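Local coordinates for NADP-dependent glyceraldehyde-3-phosphate dehydrogenase (Bacillus halodurans, PDB 3PRL), which probably catalyses the non-phosphorylating, NADP-dependent oxidation of glyceraldehyde 3-phosphate to 3-phosphoglycerate, at residues D[155-160]-D[233-238]; D[181-186]-D[210-215]; D[344-349]-D[379-384]. All coordinates share one frame; numbering follows the deposited sequence.

Contact 1 (D[155-160]-D[233-238]); sequences VVLAIS and DMITFT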
loop_
_atom_site.group_PDB
_atom_site.type_symbol
_atom_site.label_atom_id
_atom_site.label_comp_id
_atom_site.label_asym_id
_atom_site.label_seq_id
_atom_site.Cartn_x
_atom_site.Cartn_y
_atom_site.Cartn_z
ATOM N N VAL D 155 -11.280 -23.016 9.257
ATOM C CA VAL D 155 -12.420 -22.828 10.148
ATOM C C VAL D 155 -12.007 -21.922 11.300
ATOM O O VAL D 155 -11.029 -22.210 12.008
ATOM C CB VAL D 155 -12.964 -24.187 10.695
ATOM C CG1 VAL D 155 -14.141 -23.956 11.622
ATOM C CG2 VAL D 155 -13.397 -25.095 9.554
ATOM N N VAL D 156 -12.738 -20.827 11.479
ATOM C CA VAL D 156 -12.432 -19.826 12.513
ATOM C C VAL D 156 -13.395 -19.958 13.669
ATOM O O VAL D 156 -14.614 -20.005 13.468
ATOM C CB VAL D 156 -12.439 -18.358 11.934
ATOM C CG1 VAL D 156 -12.453 -17.287 13.024
ATOM C CG2 VAL D 156 -11.225 -18.139 11.019
ATOM N N LEU D 157 -12.845 -20.034 14.881
ATOM C CA LEU D 157 -13.665 -20.061 16.088
ATOM C C LEU D 157 -13.816 -18.649 16.609
ATOM O O LEU D 157 -12.824 -17.995 16.943
ATOM C CB LEU D 157 -13.056 -20.971 17.168
ATOM C CG LEU D 157 -13.877 -20.992 18.477
ATOM C CD1 LEU D 157 -15.097 -21.882 18.341
ATOM C CD2 LEU D 157 -13.038 -21.414 19.663
ATOM N N ALA D 158 -15.061 -18.182 16.620
ATOM C CA ALA D 158 -15.420 -16.853 17.088
ATOM C C ALA D 158 -16.180 -17.007 18.384
ATOM O O ALA D 158 -17.225 -17.686 18.432
ATOM C CB ALA D 158 -16.286 -16.131 16.064
ATOM N N ILE D 159 -15.646 -16.384 19.431
ATOM C CA ILE D 159 -16.230 -16.455 20.763
ATOM C C ILE D 159 -16.503 -15.035 21.226
ATOM O O ILE D 159 -15.578 -14.263 21.463
ATOM C CB ILE D 159 -15.293 -17.165 21.772
ATOM C CG1 ILE D 159 -14.536 -18.327 21.103
ATOM C CG2 ILE D 159 -16.097 -17.611 23.040
ATOM C CD1 ILE D 159 -13.235 -18.716 21.854
ATOM N N SER D 160 -17.777 -14.700 21.342
ATOM C CA SER D 160 -18.187 -13.339 21.656
ATOM C C SER D 160 -18.741 -13.177 23.091
ATOM O O SER D 160 -19.175 -14.160 23.696
ATOM C CB SER D 160 -19.172 -12.832 20.594
ATOM O OG SER D 160 -20.384 -13.564 20.616
ATOM N N ASP D 233 -8.405 -23.582 13.096
ATOM C CA ASP D 233 -7.214 -23.033 12.484
ATOM C C ASP D 233 -6.986 -21.596 12.925
ATOM O O ASP D 233 -6.008 -20.995 12.532
ATOM C CB ASP D 233 -7.328 -23.116 10.956
ATOM C CG ASP D 233 -7.728 -24.501 10.486
ATOM O OD1 ASP D 233 -6.850 -25.390 10.450
ATOM O OD2 ASP D 233 -8.927 -24.713 10.175
ATOM N N MET D 234 -7.904 -21.051 13.729
ATOM C CA MET D 234 -7.794 -19.689 14.247
ATOM C C MET D 234 -8.831 -19.410 15.331
ATOM O O MET D 234 -10.016 -19.777 15.179
ATOM C CB MET D 234 -7.958 -18.675 13.096
ATOM C CG MET D 234 -7.539 -17.237 13.411
ATOM S SD MET D 234 -8.887 -16.117 13.866
ATOM C CE MET D 234 -7.929 -14.604 13.893
ATOM N N ILE D 235 -8.392 -18.746 16.407
ATOM C CA ILE D 235 -9.297 -18.297 17.471
ATOM C C ILE D 235 -9.341 -16.774 17.596
ATOM O O ILE D 235 -8.301 -16.135 17.662
ATOM C CB ILE D 235 -8.938 -18.897 18.890
ATOM C CG1 ILE D 235 -8.831 -20.415 18.845
ATOM C CG2 ILE D 235 -9.958 -18.459 19.966
ATOM C CD1 ILE D 235 -10.084 -21.088 18.493
ATOM N N THR D 236 -10.551 -16.211 17.637
ATOM C CA THR D 236 -10.734 -14.797 17.997
ATOM C C THR D 236 -11.732 -14.600 19.137
ATOM O O THR D 236 -12.905 -14.978 19.048
ATOM C CB THR D 236 -11.103 -13.935 16.786
ATOM O OG1 THR D 236 -11.313 -12.592 17.219
ATOM C CG2 THR D 236 -12.354 -14.478 16.068
ATOM N N PHE D 237 -11.263 -13.977 20.209
ATOM C CA PHE D 237 -12.025 -13.987 21.446
ATOM C C PHE D 237 -12.059 -12.629 22.110
ATOM O O PHE D 237 -11.030 -11.942 22.244
ATOM C CB PHE D 237 -11.442 -15.060 22.384
ATOM C CG PHE D 237 -11.898 -14.960 23.818
ATOM C CD1 PHE D 237 -12.985 -15.700 24.269
ATOM C CD2 PHE D 237 -11.219 -14.153 24.721
ATOM C CE1 PHE D 237 -13.402 -15.624 25.611
ATOM C CE2 PHE D 237 -11.628 -14.063 26.049
ATOM C CZ PHE D 237 -12.717 -14.807 26.494
ATOM N N THR D 238 -13.266 -12.258 22.535
ATOM C CA THR D 238 -13.468 -11.090 23.354
ATOM C C THR D 238 -14.122 -11.542 24.650
ATOM O O THR D 238 -15.105 -12.290 24.624
ATOM C CB THR D 238 -14.369 -10.068 22.657
ATOM O OG1 THR D 238 -13.772 -9.677 21.420
ATOM C CG2 THR D 238 -14.564 -8.864 23.521
HETATM O O HOH W 1 -16.971 -13.612 26.343
#
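Leu-157 N gives its hydrogen to Met-234 O at 2.9 Å, and Leu-157 O in turn accepts from Thr-236 N at 3.0 Å. Ile-159 repeats the scheme two residues on, with Thr-236 O and Thr-238 N. The two strands therefore run parallel, 16° apart.

At the start of the pairing a side chain replaces a main-chain acceptor. Asp-233 OD2 takes the hydrogen of Val-155 N at 3.0 Å, on its anti side and 15° out of the carboxylate plane. Asp-233 N returns a bond to Val-155 O, so this residue grips both polar groups of Val-155. An alanine here has no carboxylate, so Val-155 N would probably be left without its mate at this end of the pairing, while the Asp-233 N to Val-155 O bond could remain. Met-234 N is buried without a partner.

Leu-157, Ile-159, Ile-235 and Phe-237 share one face. Phe-237 CG is anti to the backbone N (chi1 166°), and the ring presents its CD1 edge to Ile-159 CB at 3.7 Å. Ile-159 CD1 leans back onto Ile-235 CG2 at 3.8 Å. Ile-247 of helix 241-250 packs on Ile-159, Ile-235 and Phe-237. On the other face Val-156 CG1 lies alongside Met-234 SD at 3.8 Å, and Lys-172 of helix 167-178 packs on Ala-158 and Thr-236.

At the carboxyl ends a water donates to Thr-238 O at 2.9 Å and weakly to Ser-160 O. Thr-238 OG1 bonds to Lys-172, close to Glu-259, the predicted active-site residue. Ser-160 binds NADP(+). Parallel strands sandwiched by helices, with the cofactor at their carboxyl ends, are characteristic of the Rossmann-like domain of aldehyde dehydrogenases.

Contact 2 (D[181-186]-D[210-215]); sequences NTVVFK and GIIQVV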
loop_
_atom_site.group_PDB
_atom_site.type_symbol
_atom_site.label_atom_id
_atom_site.label_comp_id
_atom_site.label_asym_id
_atom_site.label_seq_id
_atom_site.Cartn_x
_atom_site.Cartn_y
_atom_site.Cartn_z
ATOM N N ASN D 181 -13.015 -18.107 4.890
ATOM C CA ASN D 181 -12.996 -19.045 6.026
ATOM C C ASN D 181 -14.429 -19.485 6.304
ATOM O O ASN D 181 -15.355 -18.915 5.763
ATOM C CB ASN D 181 -12.427 -18.357 7.275
ATOM C CG ASN D 181 -10.987 -17.884 7.082
ATOM O OD1 ASN D 181 -10.053 -18.661 7.264
ATOM N ND2 ASN D 181 -10.807 -16.598 6.721
ATOM N N THR D 182 -14.599 -20.513 7.137
ATOM C CA THR D 182 -15.906 -20.821 7.716
ATOM C C THR D 182 -15.870 -20.553 9.229
ATOM O O THR D 182 -14.799 -20.319 9.796
ATOM C CB THR D 182 -16.397 -22.239 7.350
ATOM O OG1 THR D 182 -15.440 -23.218 7.780
ATOM C CG2 THR D 182 -16.583 -22.345 5.844
ATOM N N VAL D 183 -17.040 -20.544 9.866
ATOM C CA VAL D 183 -17.124 -20.152 11.265
ATOM C C VAL D 183 -17.825 -21.171 12.155
ATOM O O VAL D 183 -18.918 -21.680 11.852
ATOM C CB VAL D 183 -17.737 -18.739 11.456
ATOM C CG1 VAL D 183 -17.927 -18.435 12.919
ATOM C CG2 VAL D 183 -16.858 -17.657 10.833
ATOM N N VAL D 184 -17.163 -21.475 13.264
ATOM C CA VAL D 184 -17.841 -22.030 14.424
ATOM C C VAL D 184 -18.055 -20.873 15.397
ATOM O O VAL D 184 -17.089 -20.270 15.871
ATOM C CB VAL D 184 -17.048 -23.194 15.039
ATOM C CG1 VAL D 184 -17.713 -23.682 16.310
ATOM C CG2 VAL D 184 -16.982 -24.317 14.045
ATOM N N PHE D 185 -19.325 -20.528 15.616
ATOM C CA PHE D 185 -19.734 -19.396 16.450
ATOM C C PHE D 185 -20.218 -19.844 17.835
ATOM O O PHE D 185 -21.212 -20.574 17.952
ATOM C CB PHE D 185 -20.845 -18.596 15.758
ATOM C CG PHE D 185 -21.380 -17.415 16.579
ATOM C CD1 PHE D 185 -20.516 -16.612 17.339
ATOM C CD2 PHE D 185 -22.744 -17.099 16.569
ATOM C CE1 PHE D 185 -20.984 -15.543 18.095
ATOM C CE2 PHE D 185 -23.227 -16.009 17.312
ATOM C CZ PHE D 185 -22.346 -15.229 18.078
ATOM N N LYS D 186 -19.516 -19.393 18.872
ATOM C CA LYS D 186 -19.948 -19.619 20.273
ATOM C C LYS D 186 -20.250 -18.308 20.995
ATOM O O LYS D 186 -19.323 -17.653 21.466
ATOM C CB LYS D 186 -18.899 -20.437 21.057
ATOM C CG LYS D 186 -19.254 -20.731 22.559
ATOM C CD LYS D 186 -20.743 -21.064 22.763
ATOM C CE LYS D 186 -21.254 -20.711 24.158
ATOM N NZ LYS D 186 -22.716 -20.348 24.132
ATOM N N GLY D 210 -23.256 -24.987 6.404
ATOM C CA GLY D 210 -21.950 -25.220 7.040
ATOM C C GLY D 210 -21.045 -24.016 7.279
ATOM O O GLY D 210 -20.286 -23.995 8.254
ATOM N N ILE D 211 -21.113 -23.017 6.398
ATOM C CA ILE D 211 -20.255 -21.810 6.473
ATOM C C ILE D 211 -20.282 -21.133 7.835
ATOM O O ILE D 211 -19.251 -20.642 8.323
ATOM C CB ILE D 211 -20.659 -20.768 5.399
ATOM C CG1 ILE D 211 -20.738 -21.422 4.025
ATOM C CG2 ILE D 211 -19.692 -19.574 5.384
ATOM C CD1 ILE D 211 -19.545 -22.283 3.687
ATOM N N ILE D 212 -21.481 -21.101 8.416
ATOM C CA ILE D 212 -21.726 -20.669 9.779
ATOM C C ILE D 212 -22.402 -21.802 10.563
ATOM O O ILE D 212 -23.449 -22.323 10.156
ATOM C CB ILE D 212 -22.584 -19.355 9.825
ATOM C CG1 ILE D 212 -22.866 -18.903 11.277
ATOM C CG2 ILE D 212 -23.881 -19.498 9.020
ATOM C CD1 ILE D 212 -21.649 -18.304 11.987
ATOM N N GLN D 213 -21.765 -22.188 11.666
ATOM C CA GLN D 213 -22.333 -23.116 12.645
ATOM C C GLN D 213 -22.405 -22.401 13.993
ATOM O O GLN D 213 -21.479 -21.663 14.356
ATOM C CB GLN D 213 -21.463 -24.371 12.759
ATOM C CG GLN D 213 -20.992 -24.933 11.410
ATOM C CD GLN D 213 -22.036 -25.788 10.714
ATOM O OE1 GLN D 213 -23.195 -25.375 10.532
ATOM N NE2 GLN D 213 -21.634 -26.997 10.323
ATOM N N VAL D 214 -23.512 -22.590 14.715
ATOM C CA VAL D 214 -23.647 -22.020 16.065
ATOM C C VAL D 214 -23.482 -23.121 17.099
ATOM O O VAL D 214 -24.178 -24.130 17.059
ATOM C CB VAL D 214 -25.006 -21.307 16.296
ATOM C CG1 VAL D 214 -25.024 -20.600 17.666
ATOM C CG2 VAL D 214 -25.307 -20.326 15.168
ATOM N N VAL D 215 -22.523 -22.945 17.999
ATOM C CA VAL D 215 -22.342 -23.899 19.076
ATOM C C VAL D 215 -22.733 -23.225 20.368
ATOM O O VAL D 215 -22.214 -22.177 20.701
ATOM C CB VAL D 215 -20.905 -24.493 19.134
ATOM C CG1 VAL D 215 -20.685 -25.453 17.953
ATOM C CG2 VAL D 215 -19.826 -23.389 19.155
#
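Strands 182-186 and 212-214 run parallel, their axes 4.7 Å apart at closest and 18° from each other in direction. Val-183 pairs with Ile-212, Val-184 with Gln-213 and Phe-185 with Val-214. Val-183 and Phe-185 make all four main-chain bonds from the first strand. Val-183 N reaches Ile-211 O at 2.7 Å, with the donor tilted from the carbonyl plane. Val-183 O then accepts from Gln-213 N. Phe-185 N reaches Gln-213 O, and Phe-185 O takes Val-215 N at 2.7 Å, again with a tilted donor.

On the face of Val-183, Phe-185, Ile-212 and Val-214 the contact is apolar. Ile-212 has CG1 anti to the backbone N (chi1 179°), and a turn about the CB-CG1 bond brings its CD1 across to Val-183 CG1 at 3.8 Å and to Phe-185 CB at 3.9 Å. The Phe-185 ring meets Val-214 CG1 obliquely and more loosely. Phe-185 also packs on Met-198 and Val-199 of helix 192-204. That helix links the two strands, so the contact closes a beta-alpha-beta unit of the Rossmann-like cofactor domain. Ala-176 of helix 167-178 packs on Val-183 over the same face.

The opposite face carries Val-184 and Gln-213. Val-215 CG2 lies 3.6 Å from Val-184 CG1 and also touches Lys-186 CB, so this methyl touches two residues of the first strand. Gln-213 sends its amide away from the partner strand, where OE1 accepts from Asn-17 N. At the amino end the side chains of Thr-182 and Ile-211 cross at about a right angle, CG2 of the first 3.7 Å from CD1 of the second, while Thr-182 OG1 bonds to Ala-58 O of helix 48-65. At the carboxyl end Lys-186, an NADP(+)-binding residue, follows directly on Phe-185.

Contact 3 (D[344-349]-D[379-384]); sequences QGLIDD and AMRVAW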
loop_
_atom_site.group_PDB
_atom_site.type_symbol
_atom_site.label_atom_id
_atom_site.label_comp_id
_atom_site.label_asym_id
_atom_site.label_seq_id
_atom_site.Cartn_x
_atom_site.Cartn_y
_atom_site.Cartn_z
ATOM N N GLN D 344 -19.493 -4.092 44.465
ATOM C CA GLN D 344 -19.711 -3.612 45.836
ATOM C C GLN D 344 -18.454 -3.713 46.703
ATOM O O GLN D 344 -18.146 -2.794 47.471
ATOM C CB GLN D 344 -20.869 -4.375 46.491
ATOM C CG GLN D 344 -21.252 -3.905 47.908
ATOM C CD GLN D 344 -21.650 -2.434 47.968
ATOM O OE1 GLN D 344 -22.598 -2.000 47.316
ATOM N NE2 GLN D 344 -20.921 -1.661 48.765
ATOM N N GLY D 345 -17.741 -4.830 46.572
ATOM C CA GLY D 345 -16.514 -5.081 47.332
ATOM C C GLY D 345 -15.378 -4.127 47.016
ATOM O O GLY D 345 -14.562 -3.815 47.895
ATOM N N LEU D 346 -15.313 -3.684 45.759
ATOM C CA LEU D 346 -14.361 -2.661 45.325
ATOM C C LEU D 346 -14.637 -1.305 45.977
ATOM O O LEU D 346 -13.700 -0.624 46.406
ATOM C CB LEU D 346 -14.347 -2.528 43.785
ATOM C CG LEU D 346 -13.302 -3.319 42.972
ATOM C CD1 LEU D 346 -13.323 -4.808 43.276
ATOM C CD2 LEU D 346 -13.471 -3.109 41.470
ATOM N N ILE D 347 -15.916 -0.925 46.033
ATOM C CA ILE D 347 -16.352 0.303 46.712
ATOM C C ILE D 347 -16.004 0.242 48.204
ATOM O O ILE D 347 -15.263 1.096 48.699
ATOM C CB ILE D 347 -17.866 0.582 46.498
ATOM C CG1 ILE D 347 -18.132 0.927 45.029
ATOM C CG2 ILE D 347 -18.355 1.711 47.423
ATOM C CD1 ILE D 347 -19.580 0.771 44.591
ATOM N N ASP D 348 -16.517 -0.781 48.893
ATOM C CA ASP D 348 -16.187 -1.072 50.302
ATOM C C ASP D 348 -14.697 -0.836 50.620
ATOM O O ASP D 348 -14.361 0.095 51.356
ATOM C CB ASP D 348 -16.548 -2.522 50.659
ATOM C CG ASP D 348 -18.048 -2.767 50.768
ATOM O OD1 ASP D 348 -18.427 -3.959 50.781
ATOM O OD2 ASP D 348 -18.851 -1.809 50.863
ATOM N N ASP D 349 -13.820 -1.671 50.047
ATOM C CA ASP D 349 -12.364 -1.592 50.250
ATOM C C ASP D 349 -11.817 -0.170 50.141
ATOM O O ASP D 349 -10.926 0.225 50.908
ATOM C CB ASP D 349 -11.618 -2.495 49.256
ATOM C CG ASP D 349 -10.110 -2.367 49.375
ATOM O OD1 ASP D 349 -9.534 -2.995 50.295
ATOM O OD2 ASP D 349 -9.509 -1.627 48.563
ATOM N N ALA D 379 -3.306 1.984 47.017
ATOM C CA ALA D 379 -3.536 0.849 47.940
ATOM C C ALA D 379 -4.939 0.232 47.812
ATOM O O ALA D 379 -5.203 -0.859 48.343
ATOM C CB ALA D 379 -3.258 1.262 49.405
ATOM N N MET D 380 -5.829 0.934 47.115
ATOM C CA MET D 380 -7.219 0.499 46.935
ATOM C C MET D 380 -7.358 -0.343 45.669
ATOM O O MET D 380 -6.823 0.012 44.605
ATOM C CB MET D 380 -8.153 1.708 46.840
ATOM C CG MET D 380 -7.906 2.778 47.902
ATOM S SD MET D 380 -8.852 4.283 47.616
ATOM C CE MET D 380 -8.453 5.216 49.101
ATOM N N ARG D 381 -8.098 -1.446 45.788
ATOM C CA ARG D 381 -8.301 -2.385 44.689
ATOM C C ARG D 381 -8.892 -1.709 43.454
ATOM O O ARG D 381 -8.538 -2.062 42.328
ATOM C CB ARG D 381 -9.211 -3.537 45.124
ATOM C CG ARG D 381 -8.627 -4.454 46.198
ATOM C CD ARG D 381 -9.662 -5.476 46.642
ATOM N NE ARG D 381 -10.237 -6.186 45.498
ATOM C CZ ARG D 381 -11.332 -6.939 45.549
ATOM N NH1 ARG D 381 -11.983 -7.100 46.700
ATOM N NH2 ARG D 381 -11.774 -7.551 44.448
ATOM N N VAL D 382 -9.776 -0.736 43.686
ATOM C CA VAL D 382 -10.554 -0.070 42.636
ATOM C C VAL D 382 -9.683 0.819 41.750
ATOM O O VAL D 382 -10.133 1.291 40.706
ATOM C CB VAL D 382 -11.777 0.737 43.237
ATOM C CG1 VAL D 382 -11.329 2.085 43.857
ATOM C CG2 VAL D 382 -12.891 0.942 42.197
ATOM N N ALA D 383 -8.438 1.040 42.163
ATOM C CA ALA D 383 -7.493 1.821 41.371
ATOM C C ALA D 383 -6.858 0.962 40.279
ATOM O O ALA D 383 -6.172 1.472 39.385
ATOM C CB ALA D 383 -6.407 2.443 42.279
ATOM N N TRP D 384 -7.109 -0.343 40.351
ATOM C CA TRP D 384 -6.375 -1.321 39.562
ATOM C C TRP D 384 -7.326 -2.299 38.881
ATOM O O TRP D 384 -7.268 -2.470 37.650
ATOM C CB TRP D 384 -5.361 -2.077 40.451
ATOM C CG TRP D 384 -4.360 -1.185 41.148
ATOM C CD1 TRP D 384 -4.225 -0.987 42.502
ATOM C CD2 TRP D 384 -3.362 -0.362 40.523
ATOM N NE1 TRP D 384 -3.204 -0.103 42.754
ATOM C CE2 TRP D 384 -2.656 0.298 41.561
ATOM C CE3 TRP D 384 -2.987 -0.126 39.190
ATOM C CZ2 TRP D 384 -1.608 1.189 41.305
ATOM C CZ3 TRP D 384 -1.926 0.756 38.935
ATOM C CH2 TRP D 384 -1.252 1.402 39.993
HETATM O O HOH W 2 -10.873 -0.069 46.349
#
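Met-380 comes up to the helix with its backbone: its CA lies 3.5 Å from Asp-349 OD2, while its side chain leads away from segment 344-349 and packs on Ala-350 and Asn-353.

Arg-381 makes the direct polar bond. Its N donates to Asp-349 OD2 at 3.1 Å in a nearly straight line (169° at the hydrogen). The oxygen is met on its anti side, 34° out of the carboxylate plane. Asp-349 CG stands anti to its own backbone N (chi1 176°), and this carries the carboxylate out from the helix to the loop. The Arg-381 side chain then runs past the carboxylate to Leu-346. Leu-346 CD1 sits over one face of the guanidinium, 3.4 Å from Arg-381 NH2. The charge is matched elsewhere, by a salt bridge to Glu-385.

Val-382 closes the contact. Its N donates to a water at 3.0 Å, and that water donates to Leu-346 O at 2.9 Å and to Asp-349 OD2 at 3.0 Å. One carboxylate oxygen thus holds two bonds. Val-382 CG2 packs loosely on Leu-346 CB at 4.1 Å, with Leu-373 of strand 367-374 and Ala-350 nearby.

The carboxylate and water therefore meet the first amides of the 3-10 turn 381-383. This joins helix 337-352 to the loop before strand 391-397, in the catalytic domain of the aldehyde dehydrogenase fold.

How the contacts relate
Contacts 1 and 2 belong to one sheet and their centres are 10 Å apart. Strands 144-159 and 182-186 are neighbours in it: Val-156 N lies 2.7 Å from Thr-182 O, a probable hydrogen bond, and Ala-158 O likewise meets Lys-186 N. Along the chain contact 2 is nested within the loop closed by contact 1. Each supplies an NADP(+)-binding residue, Ser-160 and Lys-186, and Ser-160 OG packs 3.3 Å from Phe-185 CE1. Contact 3 follows later in the chain, away from the annotated sites. Its centre is 33 Å from that of contact 1 and 40 Å from that of contact 2, with nearest atoms about 17 and 25 Å apart.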